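Local structure of putative thiosugar synthase (Amycolatopsis orientalis, 4N6F) at the interface of chains A and B. The protein acts as a ThiG-like thiosugar synthase in 2-thiosugar biosynthesis, a pathway that co-opts sulphur-carrier proteins from primary metabolism. Sequence-based numbering; all coordinates share one arbitrary frame. Chains: chain A/B, Putative thiosugar synthase.

Contact 1: the interface of chains A and B. Residues chain A 208, 243, 246-249; chain B 198-200, 223, 229.
B:Ser199 sets its OG between its own backbone N and carbonyl carbon (chi1 61°), where the hydroxyl meets the carboxylate tip of the extended A:Glu208 side chain. The partners belong to a ThiG-family TIM barrel, and B:Ser199 lies in the glycine-rich turn just ahead of helix 200-208. Its OG gives a hydrogen bond to A:Glu208 OE1 (2.6 Å), arriving on the syn side and somewhat out of the carboxylate plane. The other carboxylate oxygen is held within chain A: A:Ser243 OG donates to A:Glu208 OE2 over 2.7 Å from above the plane, 59° out of it. The same A:Ser243 OG accepts a nearly straight but weak bond from the backbone B:Ala200 N at 3.4 Å. The carboxylate lies near the first residue of chain B's helix 200-208 without being bonded by the B:Ala200 N-H; the helix end may still favour a negative charge there. Beside this polar group A:Ser243 CB packs tightly on B:Ala200 CB.

B:Met229 packs against a mixed surface of A:Pro248 and the hydroxyls of A:Ser243 and A:Ser246. CG is anti to the backbone N (chi1 -178°), and bends at the next two torsions bring the methyl CE against A:Pro248, the two side chains crossing at about a right angle with A:Pro248 CB 3.6 Å from B:Met229 CE. On another flank, A:Ser246 OG touches B:Met229 CE at 3.3 Å. That hydroxyl is tied back by its bond to the carbonyl A:Ser243 O (2.9 Å).

Farther along the loop that follows helix 226-245, water 1 bridges the chains: it lies 2.8 Å from A:Met249 N and 2.8 Å from the carbonyl B:Gly198 O, while the A:Met249 thioether rests loosely over B:Gly198 CA.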
loop_
_atom_site.group_PDB
_atom_site.type_symbol
_atom_site.label_atom_id
_atom_site.label_comp_id
_atom_site.label_asym_id
_atom_site.label_seq_id
_atom_site.Cartn_x
_atom_site.Cartn_y
_atom_site.Cartn_z
ATOM N N GLU A 208 7.590 3.185 2.087
ATOM C CA GLU A 208 7.410 4.505 2.696
ATOM C C GLU A 208 8.391 4.770 3.834
ATOM O O GLU A 208 8.551 5.904 4.245
ATOM C CB GLU A 208 5.964 4.716 3.149
ATOM C CG GLU A 208 5.022 4.802 1.961
ATOM C CD GLU A 208 3.606 5.219 2.312
ATOM O OE1 GLU A 208 3.287 5.431 3.504
ATOM O OE2 GLU A 208 2.803 5.342 1.373
ATOM N N SER A 243 4.907 7.140 -3.540
ATOM C CA SER A 243 4.438 7.849 -2.364
ATOM C C SER A 243 5.625 8.355 -1.543
ATOM O O SER A 243 5.639 9.507 -1.108
ATOM C CB SER A 243 3.530 6.926 -1.530
ATOM O OG SER A 243 3.242 7.452 -0.254
ATOM N N SER A 246 7.119 11.211 -3.346
ATOM C CA SER A 246 6.243 12.387 -3.405
ATOM C C SER A 246 6.385 13.255 -2.167
ATOM O O SER A 246 5.820 14.349 -2.123
ATOM C CB SER A 246 4.769 11.973 -3.558
ATOM O OG SER A 246 4.164 11.709 -2.294
ATOM N N GLY A 247 7.141 12.782 -1.195
ATOM C CA GLY A 247 7.248 13.404 0.098
ATOM C C GLY A 247 6.013 13.535 0.952
ATOM O O GLY A 247 5.476 14.582 1.029
ATOM N N PRO A 248 5.525 12.463 1.546
ATOM C CA PRO A 248 4.227 12.497 2.236
ATOM C C PRO A 248 4.191 13.507 3.370
ATOM O O PRO A 248 5.225 13.785 3.974
ATOM C CB PRO A 248 4.077 11.079 2.813
ATOM C CG PRO A 248 5.080 10.237 2.110
ATOM C CD PRO A 248 6.193 11.158 1.702
ATOM N N MET A 249 3.008 14.044 3.664
ATOM C CA MET A 249 2.834 14.882 4.846
ATOM C C MET A 249 3.382 14.149 6.075
ATOM O O MET A 249 3.292 12.916 6.157
ATOM C CB MET A 249 1.348 15.240 5.068
ATOM C CG MET A 249 0.428 14.058 5.380
ATOM S SD MET A 249 -1.317 14.525 5.555
ATOM C CE MET A 249 -1.261 15.420 7.104
ATOM N N GLY B 198 -2.845 9.880 5.045
ATOM C CA GLY B 198 -1.599 10.614 4.858
ATOM C C GLY B 198 -0.786 10.171 3.662
ATOM O O GLY B 198 -0.107 10.980 3.048
ATOM N N SER B 199 -0.849 8.889 3.319
ATOM C CA SER B 199 -0.006 8.348 2.255
ATOM C C SER B 199 -0.632 7.131 1.608
ATOM O O SER B 199 -1.718 6.698 1.997
ATOM C CB SER B 199 1.371 7.995 2.819
ATOM O OG SER B 199 1.266 7.003 3.823
ATOM N N ALA B 200 0.069 6.579 0.622
ATOM C CA ALA B 200 -0.428 5.456 -0.162
ATOM C C ALA B 200 -0.663 4.188 0.654
ATOM O O ALA B 200 -1.596 3.438 0.362
ATOM C CB ALA B 200 0.520 5.158 -1.311
ATOM N N ALA B 223 1.549 17.037 0.293
ATOM C CA ALA B 223 2.653 16.289 -0.288
ATOM C C ALA B 223 3.531 17.272 -1.048
ATOM O O ALA B 223 3.023 18.213 -1.653
ATOM C CB ALA B 223 2.153 15.192 -1.218
ATOM N N MET B 229 1.707 11.917 -5.463
ATOM C CA MET B 229 0.992 11.267 -4.363
ATOM C C MET B 229 -0.382 10.778 -4.832
ATOM O O MET B 229 -0.816 9.695 -4.462
ATOM C CB MET B 229 0.859 12.189 -3.158
ATOM C CG MET B 229 0.157 11.552 -1.972
ATOM S SD MET B 229 0.852 9.993 -1.364
ATOM C CE MET B 229 1.958 10.628 -0.113
HETATM O O HOH W 1 0.903 13.331 1.982
#

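Contact 2: the interface of chains A and B. Residues chain A 200, 231-232, 235-236, 239; chain B 235-236, 238-239, 242-243.
A:Gln235 and B:Ala239 begin an apolar seam between two copies of helix 226-245, with A:Gln235 CB 3.7 Å from B:Ala239 CB. B:Ala239 CB fits between successive turns of the partner helix, touching the carbonyl A:Ala232 O and, at 3.5 Å, the backbone A:Ala236 N. Exchange of chains repeats part of this fit: A:Ala239 CB sits 3.5 Å from B:Ala236 N. Small side chains therefore let the backbones come close. Toward one end, the A:Ala232 methyl reaches the base of a larger side chain, its CB 3.6 Å from B:Leu242 CB.

Polar contacts involve the Gln235 pair and Ser243. The two Gln235 amides meet obliquely, their planes 47° apart, and A:Gln235 NE2 is modelled 3.0 Å from B:Gln235 NE2. Two amide nitrogens cannot bond as donor and acceptor, so the placement of N and O in at least one amide is doubtful; turning one over could allow a hydrogen bond. The pair also breaks the two-fold symmetry: CG of A:Gln235 lies anti to the carbonyl carbon (chi1 -67°), whereas B:Gln235 takes a less regular chi1 of -136°. At the same end as B:Leu242, A:Ala200 N makes a weak bond to B:Ser243 OG (3.4 Å).

Within each barrel, helix 226-245 is the last helix of the chain, and here the two copies run roughly antiparallel across the two-fold axis.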
loop_
_atom_site.group_PDB
_atom_site.type_symbol
_atom_site.label_atom_id
_atom_site.label_comp_id
_atom_site.label_asym_id
_atom_site.label_seq_id
_atom_site.Cartn_x
_atom_site.Cartn_y
_atom_site.Cartn_z
ATOM N N ALA A 200 -0.074 -6.837 0.804
ATOM C CA ALA A 200 0.360 -5.693 0.012
ATOM C C ALA A 200 0.564 -4.402 0.813
ATOM O O ALA A 200 1.445 -3.609 0.482
ATOM C CB ALA A 200 -0.627 -5.442 -1.114
ATOM N N ALA A 231 0.812 -10.187 -7.702
ATOM C CA ALA A 231 0.461 -9.025 -8.528
ATOM C C ALA A 231 0.176 -7.802 -7.675
ATOM O O ALA A 231 0.622 -6.697 -7.992
ATOM C CB ALA A 231 -0.734 -9.324 -9.432
ATOM N N ALA A 232 -0.573 -8.008 -6.600
ATOM C CA ALA A 232 -0.906 -6.938 -5.680
ATOM C C ALA A 232 0.338 -6.328 -5.043
ATOM O O ALA A 232 0.413 -5.124 -4.842
ATOM C CB ALA A 232 -1.831 -7.457 -4.594
ATOM N N GLN A 235 2.302 -4.031 -7.409
ATOM C CA GLN A 235 1.629 -2.739 -7.484
ATOM C C GLN A 235 1.874 -1.925 -6.234
ATOM O O GLN A 235 2.107 -0.729 -6.317
ATOM C CB GLN A 235 0.121 -2.926 -7.682
ATOM C CG GLN A 235 -0.250 -3.532 -9.027
ATOM C CD GLN A 235 0.228 -2.693 -10.197
ATOM O OE1 GLN A 235 0.673 -3.217 -11.219
ATOM N NE2 GLN A 235 0.155 -1.381 -10.042
ATOM N N ALA A 236 1.822 -2.584 -5.083
ATOM C CA ALA A 236 2.006 -1.926 -3.796
ATOM C C ALA A 236 3.420 -1.369 -3.625
ATOM O O ALA A 236 3.613 -0.320 -3.001
ATOM C CB ALA A 236 1.685 -2.886 -2.663
ATOM N N ALA A 239 3.494 1.761 -5.839
ATOM C CA ALA A 239 2.738 2.828 -5.170
ATOM C C ALA A 239 3.498 3.379 -3.980
ATOM O O ALA A 239 3.494 4.576 -3.737
ATOM C CB ALA A 239 1.378 2.322 -4.701
ATOM N N GLN B 235 -2.726 3.886 -7.462
ATOM C CA GLN B 235 -2.077 2.587 -7.593
ATOM C C GLN B 235 -2.229 1.718 -6.339
ATOM O O GLN B 235 -2.453 0.511 -6.440
ATOM C CB GLN B 235 -0.596 2.775 -7.934
ATOM C CG GLN B 235 -0.116 1.835 -9.018
ATOM C CD GLN B 235 -0.738 2.163 -10.374
ATOM O OE1 GLN B 235 -0.956 3.333 -10.704
ATOM N NE2 GLN B 235 -1.033 1.135 -11.163
ATOM N N ALA B 236 -2.090 2.326 -5.166
ATOM C CA ALA B 236 -2.276 1.616 -3.891
ATOM C C ALA B 236 -3.697 1.057 -3.717
ATOM O O ALA B 236 -3.876 0.006 -3.114
ATOM C CB ALA B 236 -1.941 2.530 -2.726
ATOM N N LEU B 238 -5.693 0.015 -6.141
ATOM C CA LEU B 238 -5.677 -1.206 -6.932
ATOM C C LEU B 238 -4.923 -2.327 -6.224
ATOM O O LEU B 238 -5.377 -3.464 -6.219
ATOM C CB LEU B 238 -5.057 -0.963 -8.311
ATOM C CG LEU B 238 -5.039 -2.215 -9.210
ATOM C CD1 LEU B 238 -6.436 -2.492 -9.751
ATOM C CD2 LEU B 238 -4.029 -2.108 -10.351
ATOM N N ALA B 239 -3.761 -2.011 -5.657
ATOM C CA ALA B 239 -2.968 -2.993 -4.931
ATOM C C ALA B 239 -3.733 -3.557 -3.734
ATOM O O ALA B 239 -3.761 -4.763 -3.526
ATOM C CB ALA B 239 -1.662 -2.375 -4.451
ATOM N N LEU B 242 -6.603 -5.766 -5.001
ATOM C CA LEU B 242 -6.071 -7.068 -5.414
ATOM C C LEU B 242 -5.649 -7.924 -4.224
ATOM O O LEU B 242 -5.875 -9.136 -4.206
ATOM C CB LEU B 242 -4.883 -6.909 -6.356
ATOM C CG LEU B 242 -5.204 -6.523 -7.795
ATOM C CD1 LEU B 242 -3.904 -6.367 -8.567
ATOM C CD2 LEU B 242 -6.089 -7.573 -8.454
ATOM N N SER B 243 -5.028 -7.284 -3.239
ATOM C CA SER B 243 -4.584 -7.956 -2.033
ATOM C C SER B 243 -5.792 -8.577 -1.310
ATOM O O SER B 243 -5.788 -9.765 -0.975
ATOM C CB SER B 243 -3.878 -6.945 -1.127
ATOM O OG SER B 243 -3.272 -7.565 -0.017
#

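Contact 1 and contact 2 lie about 16 Å apart, measured between the centres of their C-alpha atoms, on one two-fold symmetric face. Helix 226-245 of each chain enters both, and so does the start of helix 200-208: Ala200 and Ser243 appear in each contact with the chains exchanged. Contact 2 straddles the symmetry axis with mostly small apolar groups, whereas contact 1 lies to one side, is more polar and recruits the chain's C-terminal loop; its twin should lie on the opposite side. Together they suggest a paired-barrel dimer, although the structure alone does not show that this is the biological form.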